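Local structure of thiamine phosphate pyrophosphorylase (Bacteroides thetaiotaomicron VPI-5482, 3CEU) at residues A[94-99]-A[112-117]; A[145-150]-A[164-169]. The protein probably catalyses thiamine-phosphate diphosphorylase chemistry, the step of thiamine diphosphate biosynthesis that joins the vitamin's pyrimidine and thiazole halves, on a TIM-barrel-like scaffold. One frame throughout, in Å; residues are numbered along the deposited sequence.

Contact 1 (A[94-99]-A[112-117]); sequences SCHSVE and FMSPIY
Cys95 carries the backbone pairing, giving its N-H to Phe112 and taking one from Ser114. Cys95 N lies 2.9 Å from Phe112 O, and Ser114 N reaches Cys95 O at 3.2 Å. One residue thus bonds on both sides of Met113, the pattern of parallel strands, and the bridges Ser94-Phe112 and Cys95-Met113 confirm it. Two CA-H...O contacts add to the pairing: Met113 CA to the same Cys95 O, and His96 CA to Ser114 O at 3.1 Å. The second carries the pairing one residue beyond the strands.

The polar side chains meet across the seam by van der Waals contact. Ser94 OG, anti to its carbonyl carbon (chi1 -62°), rests 3.6 Å from Phe112 CB and obliquely to the ring; its hydrogen bond goes outside the pair, to His75 NE2. Past the strand ends, Ser114 OG stands between its own N and carbonyl carbon (chi1 62°) and approaches His96 CD2 to 3.7 Å. His96 CB comes to 3.4 Å from Ser114 O, with CD2 of the ring a little farther off.

The apolar side-chain contact between the segments is that of Val98 CG2, from the start of the helix, with CE of the selenomethionine Met113 (4.2 Å), on the face where Cys95 and Met113 point.

The two faces have different surroundings. On that of Ser94 and Phe112, the Phe112 ring meets His31 and His75 from other strands, as expected inside a barrel. On that of Cys95 and Met113, Val101 of helix 98-102 touches both side chains and Leu134 of helix 131-139 packs on Met113. Ser97 is the N-cap of helix 98-102, its OG bonded to Glu100 N. The contact joins the two strands of the beta-alpha-beta unit formed by strand 90-95, helix 98-102 and strand 110-113.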
loop_
_atom_site.group_PDB
_atom_site.type_symbol
_atom_site.label_atom_id
_atom_site.label_comp_id
_atom_site.label_asym_id
_atom_site.label_seq_id
_atom_site.Cartn_x
_atom_site.Cartn_y
_atom_site.Cartn_z
ATOM N N SER A 94 0.699 -4.631 9.746
ATOM C CA SER A 94 -0.171 -3.540 10.146
ATOM C C SER A 94 -0.260 -3.388 11.659
ATOM O O SER A 94 -0.235 -4.373 12.407
ATOM C CB SER A 94 -1.579 -3.761 9.585
ATOM O OG SER A 94 -1.576 -3.780 8.173
ATOM N N CYS A 95 -0.359 -2.145 12.110
ATOM C CA CYS A 95 -0.494 -1.875 13.532
ATOM C C CYS A 95 -1.748 -1.015 13.660
ATOM O O CYS A 95 -2.122 -0.321 12.712
ATOM C CB CYS A 95 0.744 -1.148 14.062
ATOM S SG CYS A 95 2.302 -2.099 13.935
ATOM N N HIS A 96 -2.400 -1.071 14.820
ATOM C CA HIS A 96 -3.634 -0.323 15.038
ATOM C C HIS A 96 -3.680 0.501 16.318
ATOM O O HIS A 96 -4.730 0.632 16.936
ATOM C CB HIS A 96 -4.833 -1.275 15.016
ATOM C CG HIS A 96 -4.742 -2.329 13.959
ATOM N ND1 HIS A 96 -4.127 -3.543 14.173
ATOM C CD2 HIS A 96 -5.143 -2.332 12.665
ATOM C CE1 HIS A 96 -4.151 -4.249 13.059
ATOM N NE2 HIS A 96 -4.761 -3.539 12.126
ATOM N N SER A 97 -2.543 1.058 16.710
ATOM C CA SER A 97 -2.470 1.893 17.901
ATOM C C SER A 97 -1.084 2.491 17.916
ATOM O O SER A 97 -0.156 1.937 17.324
ATOM C CB SER A 97 -2.694 1.071 19.183
ATOM O OG SER A 97 -1.579 0.240 19.470
ATOM N N VAL A 98 -0.943 3.628 18.581
ATOM C CA VAL A 98 0.349 4.287 18.664
ATOM C C VAL A 98 1.338 3.383 19.388
ATOM O O VAL A 98 2.519 3.333 19.041
ATOM C CB VAL A 98 0.225 5.636 19.395
ATOM C CG1 VAL A 98 1.590 6.271 19.573
ATOM C CG2 VAL A 98 -0.687 6.562 18.592
ATOM N N GLU A 99 0.844 2.653 20.384
ATOM C CA GLU A 99 1.695 1.744 21.140
ATOM C C GLU A 99 2.201 0.603 20.245
ATOM O O GLU A 99 3.384 0.271 20.274
ATOM C CB GLU A 99 0.930 1.171 22.343
ATOM C CG GLU A 99 1.816 0.452 23.364
ATOM C CD GLU A 99 1.020 -0.282 24.435
ATOM O OE1 GLU A 99 1.646 -0.810 25.380
ATOM O OE2 GLU A 99 -0.229 -0.337 24.335
ATOM N N PHE A 112 2.130 -0.478 8.622
ATOM C CA PHE A 112 0.957 0.322 8.288
ATOM C C PHE A 112 0.380 0.791 9.616
ATOM O O PHE A 112 0.604 0.163 10.648
ATOM C CB PHE A 112 -0.103 -0.537 7.579
ATOM C CG PHE A 112 0.165 -0.768 6.118
ATOM C CD1 PHE A 112 1.360 -0.353 5.541
ATOM C CD2 PHE A 112 -0.786 -1.383 5.311
ATOM C CE1 PHE A 112 1.607 -0.546 4.190
ATOM C CE2 PHE A 112 -0.544 -1.579 3.957
ATOM C CZ PHE A 112 0.660 -1.155 3.398
HETATM N N MSE A 113 -0.349 1.897 9.604
HETATM C CA MSE A 113 -0.982 2.369 10.822
HETATM C C MSE A 113 -2.408 2.744 10.446
HETATM O O MSE A 113 -2.625 3.549 9.533
HETATM C CB MSE A 113 -0.255 3.582 11.400
HETATM C CG MSE A 113 -0.628 3.870 12.844
HETATM SE SE MSE A 113 -0.050 5.602 13.485
HETATM C CE MSE A 113 -1.630 6.089 14.500
ATOM N N SER A 114 -3.376 2.158 11.144
ATOM C CA SER A 114 -4.786 2.412 10.855
ATOM C C SER A 114 -5.666 2.071 12.049
ATOM O O SER A 114 -5.221 1.396 12.978
ATOM C CB SER A 114 -5.214 1.553 9.677
ATOM O OG SER A 114 -5.079 0.190 10.010
ATOM N N PRO A 115 -6.929 2.543 12.046
ATOM C CA PRO A 115 -7.573 3.376 11.013
ATOM C C PRO A 115 -7.330 4.866 11.277
ATOM O O PRO A 115 -7.813 5.406 12.273
ATOM C CB PRO A 115 -9.063 3.025 11.145
ATOM C CG PRO A 115 -9.079 1.706 11.892
ATOM C CD PRO A 115 -7.946 1.881 12.877
ATOM N N ILE A 116 -6.588 5.525 10.389
ATOM C CA ILE A 116 -6.294 6.946 10.555
ATOM C C ILE A 116 -7.552 7.792 10.381
ATOM O O ILE A 116 -7.686 8.845 11.006
ATOM C CB ILE A 116 -5.234 7.435 9.541
ATOM C CG1 ILE A 116 -3.946 6.617 9.682
ATOM C CG2 ILE A 116 -4.957 8.915 9.761
ATOM C CD1 ILE A 116 -3.280 6.700 11.047
ATOM N N TYR A 117 -8.458 7.336 9.519
ATOM C CA TYR A 117 -9.721 8.032 9.279
ATOM C C TYR A 117 -10.900 7.060 9.354
ATOM O O TYR A 117 -11.276 6.437 8.361
ATOM C CB TYR A 117 -9.720 8.732 7.915
ATOM C CG TYR A 117 -8.684 9.829 7.786
ATOM C CD1 TYR A 117 -7.494 9.613 7.093
ATOM C CD2 TYR A 117 -8.881 11.077 8.380
ATOM C CE1 TYR A 117 -6.525 10.610 6.995
ATOM C CE2 TYR A 117 -7.916 12.081 8.286
ATOM C CZ TYR A 117 -6.741 11.837 7.591
ATOM O OH TYR A 117 -5.779 12.815 7.491
#

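Contact 2 (A[145-150]-A[164-169]); sequences SKVMAL and FGFGGA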
loop_
_atom_site.group_PDB
_atom_site.type_symbol
_atom_site.label_atom_id
_atom_site.label_comp_id
_atom_site.label_asym_id
_atom_site.label_seq_id
_atom_site.Cartn_x
_atom_site.Cartn_y
_atom_site.Cartn_z
ATOM N N SER A 145 9.600 7.878 8.723
ATOM C CA SER A 145 9.668 7.341 7.372
ATOM C C SER A 145 9.337 5.848 7.264
ATOM O O SER A 145 9.154 5.335 6.163
ATOM C CB SER A 145 11.059 7.593 6.804
ATOM O OG SER A 145 12.045 7.215 7.755
ATOM N N LYS A 146 9.254 5.157 8.396
ATOM C CA LYS A 146 8.975 3.730 8.379
ATOM C C LYS A 146 7.508 3.377 8.641
ATOM O O LYS A 146 7.129 2.207 8.614
ATOM C CB LYS A 146 9.883 3.008 9.390
ATOM C CG LYS A 146 9.744 1.497 9.395
ATOM C CD LYS A 146 10.477 0.835 10.554
ATOM C CE LYS A 146 11.943 0.583 10.263
ATOM N NZ LYS A 146 12.459 -0.443 11.207
ATOM N N VAL A 147 6.669 4.372 8.885
ATOM C CA VAL A 147 5.264 4.076 9.132
ATOM C C VAL A 147 4.383 4.617 8.012
ATOM O O VAL A 147 4.490 5.783 7.622
ATOM C CB VAL A 147 4.804 4.664 10.468
ATOM C CG1 VAL A 147 5.053 6.150 10.489
ATOM C CG2 VAL A 147 3.330 4.354 10.691
HETATM N N MSE A 148 3.518 3.765 7.484
HETATM C CA MSE A 148 2.647 4.174 6.397
HETATM C C MSE A 148 1.219 4.358 6.904
HETATM O O MSE A 148 0.655 3.478 7.554
HETATM C CB MSE A 148 2.696 3.130 5.276
HETATM C CG MSE A 148 4.121 2.680 4.904
HETATM SE SE MSE A 148 5.402 4.118 4.501
HETATM C CE MSE A 148 6.916 3.024 3.983
ATOM N N ALA A 149 0.634 5.513 6.615
ATOM C CA ALA A 149 -0.716 5.783 7.076
ATOM C C ALA A 149 -1.737 5.084 6.185
ATOM O O ALA A 149 -1.626 5.097 4.966
ATOM C CB ALA A 149 -0.966 7.286 7.103
ATOM N N LEU A 150 -2.731 4.467 6.808
ATOM C CA LEU A 150 -3.766 3.761 6.072
ATOM C C LEU A 150 -5.129 3.914 6.720
ATOM O O LEU A 150 -5.252 3.926 7.947
ATOM C CB LEU A 150 -3.425 2.270 5.978
ATOM C CG LEU A 150 -4.586 1.304 5.672
ATOM C CD1 LEU A 150 -5.104 1.513 4.246
ATOM C CD2 LEU A 150 -4.106 -0.123 5.865
ATOM N N PHE A 164 1.882 14.993 9.293
ATOM C CA PHE A 164 2.073 14.223 10.517
ATOM C C PHE A 164 3.440 13.537 10.560
ATOM O O PHE A 164 3.806 12.943 11.573
ATOM C CB PHE A 164 0.970 13.174 10.651
ATOM C CG PHE A 164 -0.348 13.725 11.127
ATOM C CD1 PHE A 164 -1.479 13.650 10.325
ATOM C CD2 PHE A 164 -0.468 14.282 12.394
ATOM C CE1 PHE A 164 -2.713 14.116 10.775
ATOM C CE2 PHE A 164 -1.700 14.754 12.858
ATOM C CZ PHE A 164 -2.823 14.668 12.046
ATOM N N GLY A 165 4.183 13.606 9.458
ATOM C CA GLY A 165 5.498 12.991 9.423
ATOM C C GLY A 165 5.522 11.566 8.894
ATOM O O GLY A 165 6.573 10.918 8.908
ATOM N N PHE A 166 4.368 11.076 8.441
ATOM C CA PHE A 166 4.254 9.727 7.892
ATOM C C PHE A 166 5.208 9.526 6.719
ATOM O O PHE A 166 5.349 10.397 5.860
ATOM C CB PHE A 166 2.813 9.455 7.427
ATOM C CG PHE A 166 1.869 9.078 8.543
ATOM C CD1 PHE A 166 2.032 7.878 9.236
ATOM C CD2 PHE A 166 0.831 9.931 8.918
ATOM C CE1 PHE A 166 1.183 7.533 10.285
ATOM C CE2 PHE A 166 -0.022 9.591 9.967
ATOM C CZ PHE A 166 0.159 8.383 10.652
ATOM N N GLY A 167 5.866 8.374 6.682
ATOM C CA GLY A 167 6.783 8.093 5.589
ATOM C C GLY A 167 6.042 7.663 4.332
ATOM O O GLY A 167 6.660 7.330 3.322
ATOM N N GLY A 168 4.712 7.663 4.391
ATOM C CA GLY A 168 3.936 7.273 3.231
ATOM C C GLY A 168 2.444 7.185 3.483
ATOM O O GLY A 168 1.977 7.223 4.621
ATOM N N ALA A 169 1.680 7.074 2.408
ATOM C CA ALA A 169 0.238 6.970 2.540
ATOM C C ALA A 169 -0.211 5.778 1.721
ATOM O O ALA A 169 0.306 5.533 0.631
ATOM C CB ALA A 169 -0.438 8.254 2.052
#
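Ala149 CB stands over the middle of the Phe166 ring, 3.5 Å from the centroid and only 5° off the ring normal, a CH-pi contact with every ring carbon at similar range. Val147 meets the same ring differently: the two side chains cross obliquely, CG1 3.7 Å from Phe166 CD1 and CG2 3.9 Å from Phe166 CE1, while Val147 O lies at the ring edge, in plane. That oxygen also accepts a weak bond from Gly167 N, at 3.1 Å. The ring lies where the chain returns from helix 158-163 to strand 168-171 in a beta-alpha-beta unit of the barrel; the helix ends in a Schellman motif at Gly165, and the strand runs parallel to 147-150, with Ala149 N bonding Gly168 O at 3.0 Å. An alanine in place of Phe166 would probably leave Ala149 CB and the Val147 methyls without their ring partner and open a gap toward Ile161 of the helix. On the opposite face of the sheet, Met148 bends at chi2 (-52°), and SE of this selenomethionine lies 3.6 Å from Gly167 C and equally close to Gly168 N, against the backbone of the two glycines.

In the fold
Contact 1 comes first along the chain, both its segments preceding those of contact 2, and the two centres lie 10 Å apart on the same side of the chain's centre. They join strands 90-95 with 110-113 and 147-150 with 168-171, four consecutive members of the closed eight-stranded parallel barrel. The seam between them is direct. Met113 N is probably hydrogen-bonded to Met148 O (2.8 Å). Met113 O probably accepts a second such bond from Leu150 N (2.9 Å). Phe112 CD2 packs 3.6 Å from Leu150 CD2. The two contacts therefore form one continuous piece of barrel wall. Contact 1 includes the C-terminal ends of its strands, the side where TIM-barrel enzymes generally carry their active sites.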